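Local coordinates for acyl-CoA dehydrogenase (Mycobacterium thermoresistibile, PDB 3PFD), which probably catalyses the flavin-dependent oxidation of saturated acyl-CoA thioesters to 2,3-dehydroacyl-CoA, and is seen here with reduced FAD bound, at residues 85-90 and 100-105; 257-262 and 375-380; 329-334 and 381-386. All blocks are in the same frame, centred on the assembly; numbering follows the deposited sequence.

Interaction 1: residues 85-90 and 100-105; sequences IVIEEV and IPAVNK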
loop_
_atom_site.group_PDB
_atom_site.type_symbol
_atom_site.label_atom_id
_atom_site.label_comp_id
_atom_site.label_asym_id
_atom_site.label_seq_id
_atom_site.Cartn_x
_atom_site.Cartn_y
_atom_site.Cartn_z
ATOM N N ILE C 85 5.278 -19.839 19.660
ATOM C CA ILE C 85 4.173 -20.662 19.140
ATOM C C ILE C 85 2.995 -20.711 20.129
ATOM O O ILE C 85 1.834 -20.658 19.739
ATOM C CB ILE C 85 4.684 -22.073 18.683
ATOM C CG1 ILE C 85 5.521 -21.919 17.393
ATOM C CG2 ILE C 85 3.500 -23.046 18.494
ATOM C CD1 ILE C 85 6.450 -23.118 17.021
ATOM N N VAL C 86 3.309 -20.776 21.422
ATOM C CA VAL C 86 2.280 -20.790 22.484
ATOM C C VAL C 86 1.492 -19.478 22.415
ATOM O O VAL C 86 0.252 -19.476 22.247
ATOM C CB VAL C 86 2.910 -21.084 23.907
ATOM C CG1 VAL C 86 1.908 -20.825 25.092
ATOM C CG2 VAL C 86 3.403 -22.504 23.954
ATOM N N ILE C 87 2.213 -18.360 22.441
ATOM C CA ILE C 87 1.575 -17.046 22.412
ATOM C C ILE C 87 0.714 -16.849 21.165
ATOM O O ILE C 87 -0.428 -16.389 21.264
ATOM C CB ILE C 87 2.618 -15.938 22.581
ATOM C CG1 ILE C 87 3.141 -15.982 24.022
ATOM C CG2 ILE C 87 2.064 -14.548 22.205
ATOM C CD1 ILE C 87 4.527 -15.437 24.169
ATOM N N GLU C 88 1.263 -17.247 20.018
ATOM C CA GLU C 88 0.581 -17.196 18.729
ATOM C C GLU C 88 -0.710 -18.014 18.722
ATOM O O GLU C 88 -1.744 -17.539 18.252
ATOM C CB GLU C 88 1.537 -17.722 17.635
ATOM C CG GLU C 88 0.959 -17.900 16.213
ATOM C CD GLU C 88 1.962 -18.613 15.277
ATOM O OE1 GLU C 88 3.189 -18.426 15.467
ATOM O OE2 GLU C 88 1.540 -19.387 14.384
ATOM N N GLU C 89 -0.646 -19.251 19.208
ATOM C CA GLU C 89 -1.815 -20.134 19.163
ATOM C C GLU C 89 -2.925 -19.675 20.115
ATOM O O GLU C 89 -4.132 -19.879 19.845
ATOM C CB GLU C 89 -1.425 -21.592 19.427
ATOM C CG GLU C 89 -0.698 -22.260 18.233
ATOM C CD GLU C 89 -1.576 -22.392 16.977
ATOM O OE1 GLU C 89 -2.807 -22.456 17.100
ATOM O OE2 GLU C 89 -1.034 -22.410 15.859
ATOM N N VAL C 90 -2.531 -19.059 21.225
ATOM C CA VAL C 90 -3.527 -18.511 22.139
ATOM C C VAL C 90 -4.132 -17.250 21.475
ATOM O O VAL C 90 -5.338 -17.089 21.474
ATOM C CB VAL C 90 -2.975 -18.245 23.585
ATOM C CG1 VAL C 90 -4.052 -17.633 24.489
ATOM C CG2 VAL C 90 -2.515 -19.534 24.237
ATOM N N ILE C 100 -1.364 -13.420 28.928
ATOM C CA ILE C 100 -0.932 -14.153 30.140
ATOM C C ILE C 100 0.482 -14.699 29.901
ATOM O O ILE C 100 1.440 -14.289 30.605
ATOM C CB ILE C 100 -1.946 -15.279 30.526
ATOM C CG1 ILE C 100 -3.317 -14.679 30.876
ATOM C CG2 ILE C 100 -1.394 -16.186 31.655
ATOM C CD1 ILE C 100 -4.458 -15.699 30.757
ATOM N N PRO C 101 0.654 -15.576 28.884
ATOM C CA PRO C 101 2.052 -15.973 28.654
ATOM C C PRO C 101 2.949 -14.848 28.137
ATOM O O PRO C 101 4.134 -14.841 28.460
ATOM C CB PRO C 101 1.939 -17.104 27.624
ATOM C CG PRO C 101 0.620 -16.817 26.880
ATOM C CD PRO C 101 -0.282 -16.309 28.010
ATOM N N ALA C 102 2.411 -13.903 27.356
ATOM C CA ALA C 102 3.261 -12.859 26.738
ATOM C C ALA C 102 3.780 -11.905 27.799
ATOM O O ALA C 102 4.950 -11.500 27.756
ATOM C CB ALA C 102 2.511 -12.081 25.649
ATOM N N VAL C 103 2.905 -11.540 28.738
ATOM C CA VAL C 103 3.315 -10.647 29.852
ATOM C C VAL C 103 4.016 -11.374 30.989
ATOM O O VAL C 103 4.890 -10.786 31.659
ATOM C CB VAL C 103 2.201 -9.639 30.270
ATOM C CG1 VAL C 103 2.645 -8.730 31.441
ATOM C CG2 VAL C 103 1.853 -8.782 29.053
ATOM N N ASN C 104 3.696 -12.662 31.183
ATOM C CA ASN C 104 4.515 -13.461 32.076
ATOM C C ASN C 104 5.997 -13.381 31.654
ATOM O O ASN C 104 6.886 -13.270 32.504
ATOM C CB ASN C 104 4.016 -14.916 32.200
ATOM C CG ASN C 104 2.830 -15.048 33.169
ATOM O OD1 ASN C 104 2.509 -14.112 33.914
ATOM N ND2 ASN C 104 2.178 -16.204 33.161
ATOM N N LYS C 105 6.244 -13.380 30.340
ATOM C CA LYS C 105 7.582 -13.251 29.819
ATOM C C LYS C 105 8.100 -11.807 29.967
ATOM O O LYS C 105 9.177 -11.601 30.491
ATOM C CB LYS C 105 7.674 -13.753 28.359
ATOM C CG LYS C 105 9.088 -14.215 28.031
ATOM C CD LYS C 105 9.477 -14.178 26.575
ATOM C CE LYS C 105 11.003 -14.365 26.523
ATOM N NZ LYS C 105 11.462 -14.815 25.213
#

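Interaction 2: residues 257-262 and 375-380; sequences PTIGAQ and IYEGTN. With FDA (dihydroflavine-adenine dinucleotide), chain B.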
loop_
_atom_site.group_PDB
_atom_site.type_symbol
_atom_site.label_atom_id
_atom_site.label_comp_id
_atom_site.label_asym_id
_atom_site.label_seq_id
_atom_site.Cartn_x
_atom_site.Cartn_y
_atom_site.Cartn_z
ATOM N N PRO C 257 9.662 -10.074 19.577
ATOM C CA PRO C 257 9.153 -11.117 18.667
ATOM C C PRO C 257 7.878 -11.789 19.164
ATOM O O PRO C 257 7.092 -12.278 18.341
ATOM C CB PRO C 257 10.314 -12.126 18.582
ATOM C CG PRO C 257 11.562 -11.321 18.955
ATOM C CD PRO C 257 11.057 -10.332 20.006
ATOM N N THR C 258 7.667 -11.825 20.492
ATOM C CA THR C 258 6.468 -12.470 21.058
ATOM C C THR C 258 5.210 -11.656 20.736
ATOM O O THR C 258 4.153 -12.212 20.508
ATOM C CB THR C 258 6.588 -12.756 22.581
ATOM O OG1 THR C 258 6.532 -11.534 23.314
ATOM C CG2 THR C 258 7.903 -13.501 22.907
ATOM N N ILE C 259 5.344 -10.335 20.660
ATOM C CA ILE C 259 4.242 -9.508 20.179
ATOM C C ILE C 259 4.062 -9.676 18.663
ATOM O O ILE C 259 2.948 -9.682 18.161
ATOM C CB ILE C 259 4.396 -8.033 20.591
ATOM C CG1 ILE C 259 4.379 -7.910 22.135
ATOM C CG2 ILE C 259 3.295 -7.164 19.957
ATOM C CD1 ILE C 259 3.186 -8.567 22.838
ATOM N N GLY C 260 5.151 -9.863 17.941
ATOM C CA GLY C 260 5.042 -10.328 16.553
ATOM C C GLY C 260 4.236 -11.615 16.472
ATOM O O GLY C 260 3.317 -11.747 15.630
ATOM N N ALA C 261 4.579 -12.580 17.334
ATOM C CA ALA C 261 3.904 -13.887 17.336
ATOM C C ALA C 261 2.422 -13.754 17.656
ATOM O O ALA C 261 1.567 -14.448 17.087
ATOM C CB ALA C 261 4.584 -14.850 18.344
ATOM N N GLN C 262 2.121 -12.889 18.612
ATOM C CA GLN C 262 0.732 -12.570 18.933
ATOM C C GLN C 262 -0.041 -12.062 17.690
ATOM O O GLN C 262 -1.175 -12.498 17.395
ATOM C CB GLN C 262 0.701 -11.523 20.057
ATOM C CG GLN C 262 -0.690 -11.047 20.453
ATOM C CD GLN C 262 -0.612 -9.977 21.514
ATOM O OE1 GLN C 262 -0.313 -8.826 21.222
ATOM N NE2 GLN C 262 -0.839 -10.362 22.764
ATOM N N ILE C 375 1.244 -0.787 18.627
ATOM C CA ILE C 375 1.415 0.290 19.619
ATOM C C ILE C 375 2.277 -0.125 20.797
ATOM O O ILE C 375 3.242 0.580 21.108
ATOM C CB ILE C 375 0.059 0.884 20.119
ATOM C CG1 ILE C 375 -0.746 1.446 18.956
ATOM C CG2 ILE C 375 0.268 1.963 21.260
ATOM C CD1 ILE C 375 -2.134 1.873 19.334
ATOM N N TYR C 376 1.932 -1.220 21.489
ATOM C CA TYR C 376 2.735 -1.554 22.677
ATOM C C TYR C 376 4.032 -2.287 22.392
ATOM O O TYR C 376 4.268 -2.709 21.258
ATOM C CB TYR C 376 1.960 -2.219 23.847
ATOM C CG TYR C 376 1.250 -3.532 23.608
ATOM C CD1 TYR C 376 0.388 -4.027 24.584
ATOM C CD2 TYR C 376 1.403 -4.265 22.429
ATOM C CE1 TYR C 376 -0.326 -5.220 24.400
ATOM C CE2 TYR C 376 0.691 -5.473 22.228
ATOM C CZ TYR C 376 -0.171 -5.934 23.236
ATOM O OH TYR C 376 -0.889 -7.097 23.096
ATOM N N GLU C 377 4.833 -2.449 23.451
ATOM C CA GLU C 377 6.234 -2.861 23.366
ATOM C C GLU C 377 7.044 -2.087 22.305
ATOM O O GLU C 377 7.923 -2.673 21.645
ATOM C CB GLU C 377 6.358 -4.396 23.171
ATOM C CG GLU C 377 5.746 -5.181 24.331
ATOM C CD GLU C 377 6.279 -6.604 24.484
ATOM O OE1 GLU C 377 7.392 -6.888 23.962
ATOM O OE2 GLU C 377 5.580 -7.420 25.153
ATOM N N GLY C 378 6.754 -0.787 22.180
ATOM C CA GLY C 378 7.429 0.094 21.217
ATOM C C GLY C 378 6.479 0.318 20.041
ATOM O O GLY C 378 6.171 -0.630 19.318
ATOM N N THR C 379 5.984 1.542 19.861
ATOM C CA THR C 379 5.121 1.805 18.709
ATOM C C THR C 379 5.890 1.426 17.450
ATOM O O THR C 379 7.112 1.377 17.490
ATOM C CB THR C 379 4.727 3.260 18.584
ATOM O OG1 THR C 379 5.892 4.037 18.295
ATOM C CG2 THR C 379 4.012 3.768 19.884
ATOM N N ASN C 380 5.185 1.168 16.352
ATOM C CA ASN C 380 5.870 0.856 15.097
ATOM C C ASN C 380 6.749 1.978 14.571
ATOM O O ASN C 380 7.674 1.676 13.856
ATOM C CB ASN C 380 4.907 0.300 14.030
ATOM C CG ASN C 380 4.453 -1.122 14.375
ATOM O OD1 ASN C 380 4.832 -1.636 15.403
ATOM N ND2 ASN C 380 3.629 -1.744 13.522
HETATM P PA FDA B . 3.657 8.554 22.686
HETATM O O1A FDA B . 5.082 8.191 23.002
HETATM O O2A FDA B . 3.071 9.862 23.158
HETATM O O5B FDA B . 3.498 8.466 21.084
HETATM C C5B FDA B . 2.521 9.214 20.354
HETATM C C4B FDA B . 2.829 9.104 18.853
HETATM O O4B FDA B . 4.066 9.757 18.548
HETATM C C3B FDA B . 3.002 7.649 18.410
HETATM O O3B FDA B . 2.521 7.544 17.063
HETATM C C2B FDA B . 4.509 7.457 18.416
HETATM O O2B FDA B . 4.944 6.436 17.513
HETATM C C1B FDA B . 4.977 8.825 17.974
HETATM N N9A FDA B . 6.378 9.099 18.351
HETATM C C8A FDA B . 6.849 9.297 19.595
HETATM N N7A FDA B . 8.184 9.532 19.534
HETATM C C5A FDA B . 8.557 9.476 18.232
HETATM C C6A FDA B . 9.787 9.628 17.572
HETATM N N6A FDA B . 10.929 9.880 18.285
HETATM N N1A FDA B . 9.825 9.516 16.217
HETATM C C2A FDA B . 8.688 9.253 15.535
HETATM N N3A FDA B . 7.484 9.107 16.134
HETATM C C4A FDA B . 7.399 9.204 17.486
HETATM N N1 FDA B . 3.721 -0.091 29.265
HETATM C C2 FDA B . 4.202 -0.721 30.382
HETATM O O2 FDA B . 5.104 -0.201 31.092
HETATM N N3 FDA B . 3.700 -1.921 30.744
HETATM C C4 FDA B . 2.730 -2.515 30.014
HETATM O O4 FDA B . 2.305 -3.613 30.414
HETATM C C4X FDA B . 2.229 -1.905 28.846
HETATM N N5 FDA B . 1.184 -2.421 28.170
HETATM C C5X FDA B . 0.378 -1.629 27.443
HETATM C C6 FDA B . -0.947 -1.996 27.167
HETATM C C7 FDA B . -1.793 -1.113 26.473
HETATM C C7M FDA B . -3.221 -1.511 26.166
HETATM C C8 FDA B . -1.315 0.110 26.023
HETATM C C8M FDA B . -2.198 1.079 25.257
HETATM C C9 FDA B . -0.005 0.466 26.286
HETATM C C9A FDA B . 0.837 -0.388 27.004
HETATM N N10 FDA B . 2.079 0.084 27.480
HETATM C C10 FDA B . 2.747 -0.666 28.485
HETATM C "C1'" FDA B . 2.537 1.430 27.128
HETATM C "C2'" FDA B . 3.086 1.494 25.696
HETATM O "O2'" FDA B . 4.371 0.849 25.549
HETATM C "C3'" FDA B . 3.101 2.948 25.275
HETATM O "O3'" FDA B . 1.740 3.335 24.959
HETATM C "C4'" FDA B . 4.016 3.195 24.060
HETATM O "O4'" FDA B . 5.389 3.062 24.436
HETATM C "C5'" FDA B . 3.813 4.580 23.459
HETATM O "O5'" FDA B . 3.819 5.562 24.504
HETATM P P FDA B . 2.617 6.630 24.571
HETATM O O1P FDA B . 1.322 5.859 24.631
HETATM O O2P FDA B . 2.936 7.645 25.643
HETATM O O3P FDA B . 2.659 7.330 23.119
HETATM O O HOH W 1 6.083 -10.036 25.646
#

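Interaction 3: residues 329-334 and 381-386; sequences ISAASK and QIQRVV. With FDA (dihydroflavine-adenine dinucleotide), chain B.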
loop_
_atom_site.group_PDB
_atom_site.type_symbol
_atom_site.label_atom_id
_atom_site.label_comp_id
_atom_site.label_asym_id
_atom_site.label_seq_id
_atom_site.Cartn_x
_atom_site.Cartn_y
_atom_site.Cartn_z
ATOM N N ILE C 329 16.477 -7.137 13.829
ATOM C CA ILE C 329 15.546 -8.214 13.515
ATOM C C ILE C 329 14.363 -8.289 14.489
ATOM O O ILE C 329 13.239 -8.591 14.086
ATOM C CB ILE C 329 16.260 -9.594 13.371
ATOM C CG1 ILE C 329 15.283 -10.668 12.866
ATOM C CG2 ILE C 329 16.881 -10.045 14.698
ATOM C CD1 ILE C 329 15.113 -10.709 11.351
ATOM N N SER C 330 14.592 -8.022 15.768
ATOM C CA SER C 330 13.474 -8.095 16.716
ATOM C C SER C 330 12.436 -6.966 16.470
ATOM O O SER C 330 11.233 -7.238 16.468
ATOM C CB SER C 330 13.937 -8.201 18.171
ATOM O OG SER C 330 14.336 -6.956 18.674
ATOM N N ALA C 331 12.925 -5.746 16.194
ATOM C CA ALA C 331 12.083 -4.590 15.806
ATOM C C ALA C 331 11.354 -4.874 14.491
ATOM O O ALA C 331 10.159 -4.613 14.379
ATOM C CB ALA C 331 12.919 -3.321 15.673
ATOM N N ALA C 332 12.088 -5.394 13.504
ATOM C CA ALA C 332 11.509 -5.785 12.208
ATOM C C ALA C 332 10.359 -6.768 12.363
ATOM O O ALA C 332 9.293 -6.566 11.794
ATOM C CB ALA C 332 12.600 -6.391 11.248
ATOM N N SER C 333 10.585 -7.831 13.126
ATOM C CA SER C 333 9.608 -8.914 13.246
ATOM C C SER C 333 8.319 -8.470 13.938
ATOM O O SER C 333 7.206 -8.852 13.530
ATOM C CB SER C 333 10.208 -10.111 13.983
ATOM O OG SER C 333 10.308 -9.880 15.371
ATOM N N LYS C 334 8.477 -7.631 14.957
ATOM C CA LYS C 334 7.334 -7.056 15.658
ATOM C C LYS C 334 6.580 -6.037 14.755
ATOM O O LYS C 334 5.342 -6.108 14.621
ATOM C CB LYS C 334 7.780 -6.445 17.001
ATOM C CG LYS C 334 6.623 -6.007 17.984
ATOM C CD LYS C 334 6.049 -4.634 17.572
ATOM C CE LYS C 334 5.294 -3.936 18.692
ATOM N NZ LYS C 334 4.569 -2.701 18.186
ATOM N N GLN C 381 6.484 3.245 14.931
ATOM C CA GLN C 381 7.417 4.356 14.573
ATOM C C GLN C 381 8.774 4.188 15.292
ATOM O O GLN C 381 9.829 4.346 14.697
ATOM C CB GLN C 381 6.800 5.732 14.918
ATOM C CG GLN C 381 5.595 6.130 14.017
ATOM C CD GLN C 381 4.424 5.155 14.178
ATOM O OE1 GLN C 381 3.990 4.897 15.303
ATOM N NE2 GLN C 381 3.947 4.566 13.059
ATOM N N ILE C 382 8.724 3.905 16.582
ATOM C CA ILE C 382 9.919 3.602 17.380
ATOM C C ILE C 382 10.634 2.349 16.809
ATOM O O ILE C 382 11.850 2.318 16.760
ATOM C CB ILE C 382 9.534 3.427 18.867
ATOM C CG1 ILE C 382 9.153 4.792 19.498
ATOM C CG2 ILE C 382 10.675 2.748 19.710
ATOM C CD1 ILE C 382 10.195 5.959 19.284
ATOM N N GLN C 383 9.874 1.340 16.358
ATOM C CA GLN C 383 10.503 0.159 15.733
ATOM C C GLN C 383 11.360 0.566 14.524
ATOM O O GLN C 383 12.494 0.060 14.338
ATOM C CB GLN C 383 9.471 -0.914 15.352
ATOM C CG GLN C 383 8.575 -1.437 16.520
ATOM C CD GLN C 383 9.373 -1.999 17.714
ATOM O OE1 GLN C 383 10.527 -2.366 17.575
ATOM N NE2 GLN C 383 8.734 -2.088 18.881
ATOM N N ARG C 384 10.814 1.498 13.726
ATOM C CA ARG C 384 11.503 2.056 12.549
ATOM C C ARG C 384 12.717 2.914 12.900
ATOM O O ARG C 384 13.704 2.977 12.125
ATOM C CB ARG C 384 10.523 2.832 11.644
ATOM C CG ARG C 384 9.539 1.905 10.876
ATOM C CD ARG C 384 8.508 2.662 10.007
ATOM N NE ARG C 384 7.668 1.703 9.274
ATOM C CZ ARG C 384 6.500 1.217 9.692
ATOM N NH1 ARG C 384 5.983 1.596 10.862
ATOM N NH2 ARG C 384 5.836 0.359 8.925
ATOM N N VAL C 385 12.644 3.593 14.042
ATOM C CA VAL C 385 13.816 4.302 14.568
ATOM C C VAL C 385 14.928 3.290 14.889
ATOM O O VAL C 385 16.059 3.457 14.432
ATOM C CB VAL C 385 13.493 5.162 15.828
ATOM C CG1 VAL C 385 14.773 5.710 16.429
ATOM C CG2 VAL C 385 12.542 6.315 15.482
ATOM N N VAL C 386 14.590 2.232 15.615
ATOM C CA VAL C 386 15.571 1.171 15.994
ATOM C C VAL C 386 16.175 0.493 14.749
ATOM O O VAL C 386 17.408 0.321 14.632
ATOM C CB VAL C 386 14.933 0.088 16.927
ATOM C CG1 VAL C 386 15.871 -1.154 17.094
ATOM C CG2 VAL C 386 14.518 0.666 18.323
HETATM P PA FDA B . 3.657 8.554 22.686
HETATM O O1A FDA B . 5.082 8.191 23.002
HETATM O O2A FDA B . 3.071 9.862 23.158
HETATM O O5B FDA B . 3.498 8.466 21.084
HETATM C C5B FDA B . 2.521 9.214 20.354
HETATM C C4B FDA B . 2.829 9.104 18.853
HETATM O O4B FDA B . 4.066 9.757 18.548
HETATM C C3B FDA B . 3.002 7.649 18.410
HETATM O O3B FDA B . 2.521 7.544 17.063
HETATM C C2B FDA B . 4.509 7.457 18.416
HETATM O O2B FDA B . 4.944 6.436 17.513
HETATM C C1B FDA B . 4.977 8.825 17.974
HETATM N N9A FDA B . 6.378 9.099 18.351
HETATM C C8A FDA B . 6.849 9.297 19.595
HETATM N N7A FDA B . 8.184 9.532 19.534
HETATM C C5A FDA B . 8.557 9.476 18.232
HETATM C C6A FDA B . 9.787 9.628 17.572
HETATM N N6A FDA B . 10.929 9.880 18.285
HETATM N N1A FDA B . 9.825 9.516 16.217
HETATM C C2A FDA B . 8.688 9.253 15.535
HETATM N N3A FDA B . 7.484 9.107 16.134
HETATM C C4A FDA B . 7.399 9.204 17.486
HETATM N N1 FDA B . 3.721 -0.091 29.265
HETATM C C2 FDA B . 4.202 -0.721 30.382
HETATM O O2 FDA B . 5.104 -0.201 31.092
HETATM N N3 FDA B . 3.700 -1.921 30.744
HETATM C C4 FDA B . 2.730 -2.515 30.014
HETATM O O4 FDA B . 2.305 -3.613 30.414
HETATM C C4X FDA B . 2.229 -1.905 28.846
HETATM N N5 FDA B . 1.184 -2.421 28.170
HETATM C C5X FDA B . 0.378 -1.629 27.443
HETATM C C6 FDA B . -0.947 -1.996 27.167
HETATM C C7 FDA B . -1.793 -1.113 26.473
HETATM C C7M FDA B . -3.221 -1.511 26.166
HETATM C C8 FDA B . -1.315 0.110 26.023
HETATM C C8M FDA B . -2.198 1.079 25.257
HETATM C C9 FDA B . -0.005 0.466 26.286
HETATM C C9A FDA B . 0.837 -0.388 27.004
HETATM N N10 FDA B . 2.079 0.084 27.480
HETATM C C10 FDA B . 2.747 -0.666 28.485
HETATM C "C1'" FDA B . 2.537 1.430 27.128
HETATM C "C2'" FDA B . 3.086 1.494 25.696
HETATM O "O2'" FDA B . 4.371 0.849 25.549
HETATM C "C3'" FDA B . 3.101 2.948 25.275
HETATM O "O3'" FDA B . 1.740 3.335 24.959
HETATM C "C4'" FDA B . 4.016 3.195 24.060
HETATM O "O4'" FDA B . 5.389 3.062 24.436
HETATM C "C5'" FDA B . 3.813 4.580 23.459
HETATM O "O5'" FDA B . 3.819 5.562 24.504
HETATM P P FDA B . 2.617 6.630 24.571
HETATM O O1P FDA B . 1.322 5.859 24.631
HETATM O O2P FDA B . 2.936 7.645 25.643
HETATM O O3P FDA B . 2.659 7.330 23.119
#

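Interaction 1: residues 85-90 and 100-105
Ile87 of helix 80-91 lies across Pro101 and Ala102 of helix 95-114. It makes every close contact between residues 85-90 and 100-105. From CB the side chain divides. CG2 stands anti to the backbone N and leaves the pair of helices for helix 256-280, where it packs on Thr258 and Gln262. CG1 stands anti to the carbonyl carbon (chi1 -70°), and this turns it onto the proline ring. Ile87 CG1 is 3.9 Å from Pro101 CG and 4.0 Å from Pro101 CB, so it meets the CB-CG edge of the ring. The two side chains run past each other in opposite directions.

The tip goes further, to the next residue. Ile87 CD1 lies 3.9 Å from Ala102 CA and 4.2 Å from Ala102 CB. The methyl therefore rests on backbone as much as on side chain. The backbones come nearest here, with 6.3 Å between Ile87 CA and Ala102 CA. Helix 95-114 is kinked here. Proline has no N-H, and the N atoms of Ile100 and Pro101 make no bond to the preceding turn.

The contact is wholly apolar and buried in the N-terminal helical domain. Helix 53-61 places Leu59 against Pro101, and helix 24-47 packs on Val90. On helix 95-114, Asn104 OD1 binds the N of Ala134, where strand 134-137 begins.

Interaction 2: residues 257-262 and 375-380
Tyr376 OH gives its hydrogen to Gln262 OE1 over 2.6 Å. It joins helix 256-280 to the loop 375-380, whose Tyr-Glu-Gly-Thr run is a sequence motif of the acyl-CoA dehydrogenase family and here lines the FAD pocket. The hydroxyl lies in the carbonyl plane on a lone pair of OE1, with a C=O...donor angle of 113°. Amide and phenol planes are only 27° apart. Gln262 reaches this position with CG anti to the backbone N (chi1 177°) and an extended chain. Its NE2 is held by Ser98 OG of helix 95-114.

Ile259 sits between the two long side chains of the loop. Its CG2 meets Tyr376 CE2 at 3.8 Å, the side chains crossing at about a right angle. Its CG1 lies against the carboxylate, 3.3 Å from Glu377 OE2. That group has polar partners too. Water 1 donates to Glu377 OE2 at 2.7 Å and to Thr258 OG1 at 2.8 Å, tying the loop back to the helix. Thr255 OG1 is bonded to Glu377 OE1.

The same loop also meets the cofactor. The edge of the Tyr376 ring approaches the isoalloxazine, with CD1 at 3.5 Å from C6 of FDA. Gly378 lets the chain turn with a positive phi. Just beyond it, Thr379 takes the N-cap position of helix 380-391, and its OG1 donates to the ribose O2B of FDA at 2.7 Å.

Interaction 3: residues 329-334 and 381-386
Gln383 and Ala331 bury the most surface where helix 380-391 packs on helix 326-352, and Lys334 comes next. The segments run roughly antiparallel, with 149° between their directions and their axes 8.7 Å apart. The backbones come nearest at these two residues, with 5.0 Å between Ala331 CA and Gln383 CA.

The glutamine chain bends at chi2 (-56°), which lays its amide alongside the neighbouring helix instead of pointing it straight on. Gln383 OE1 then sits close over the alanine, 3.2 Å from Ala331 CB. This is packing, not a hydrogen bond. The other end of the amide faces Lys334, whose aliphatic chain crosses it at about a right angle, with Lys334 CE 3.9 Å from Gln383 NE2. A turn further along, Val386 CG1 adds an apolar contact to Ala331 CB at 3.9 Å.

The polar ends of the two long side chains converge on the loop before helix 380-391. Gln383 NE2 and Lys334 NZ both bond to Gly378 O. The amine also bonds to Thr373 O and Asn380 OD1, so three oxygens hold it in this buried place.

Gln381, on a different side of the same helix, serves the cofactor. Its OE1 accepts from the ribose O2B of FDA at 2.9 Å and also bonds Gln350 NE2 of the second subunit. Such helix packing belongs to the C-terminal alpha-helical domain of acyl-CoA dehydrogenases, with the adenosine end of FAD bound between subunits.

Along the chain, interaction 1 is complete before interaction 2 opens, whereas the segments of interactions 2 and 3 alternate. Interaction 1 belongs to the N-terminal helical domain and the other two to the C-terminal one. Helix 256-280 brings the domains together, since interactions 1 and 2 touch with centres about 12 Å apart. Interactions 2 and 3 lie closer, about 9 Å between centres. They adjoin in the chain at 380-381, and Lys334 and Gln383 of interaction 3 bond to Gly378 O of interaction 2. Both touch the same FAD. Interactions 1 and 3 have centres about 20 Å apart and do not meet. The three thus form a continuous path from the domain interface to the adenosine end of the cofactor site.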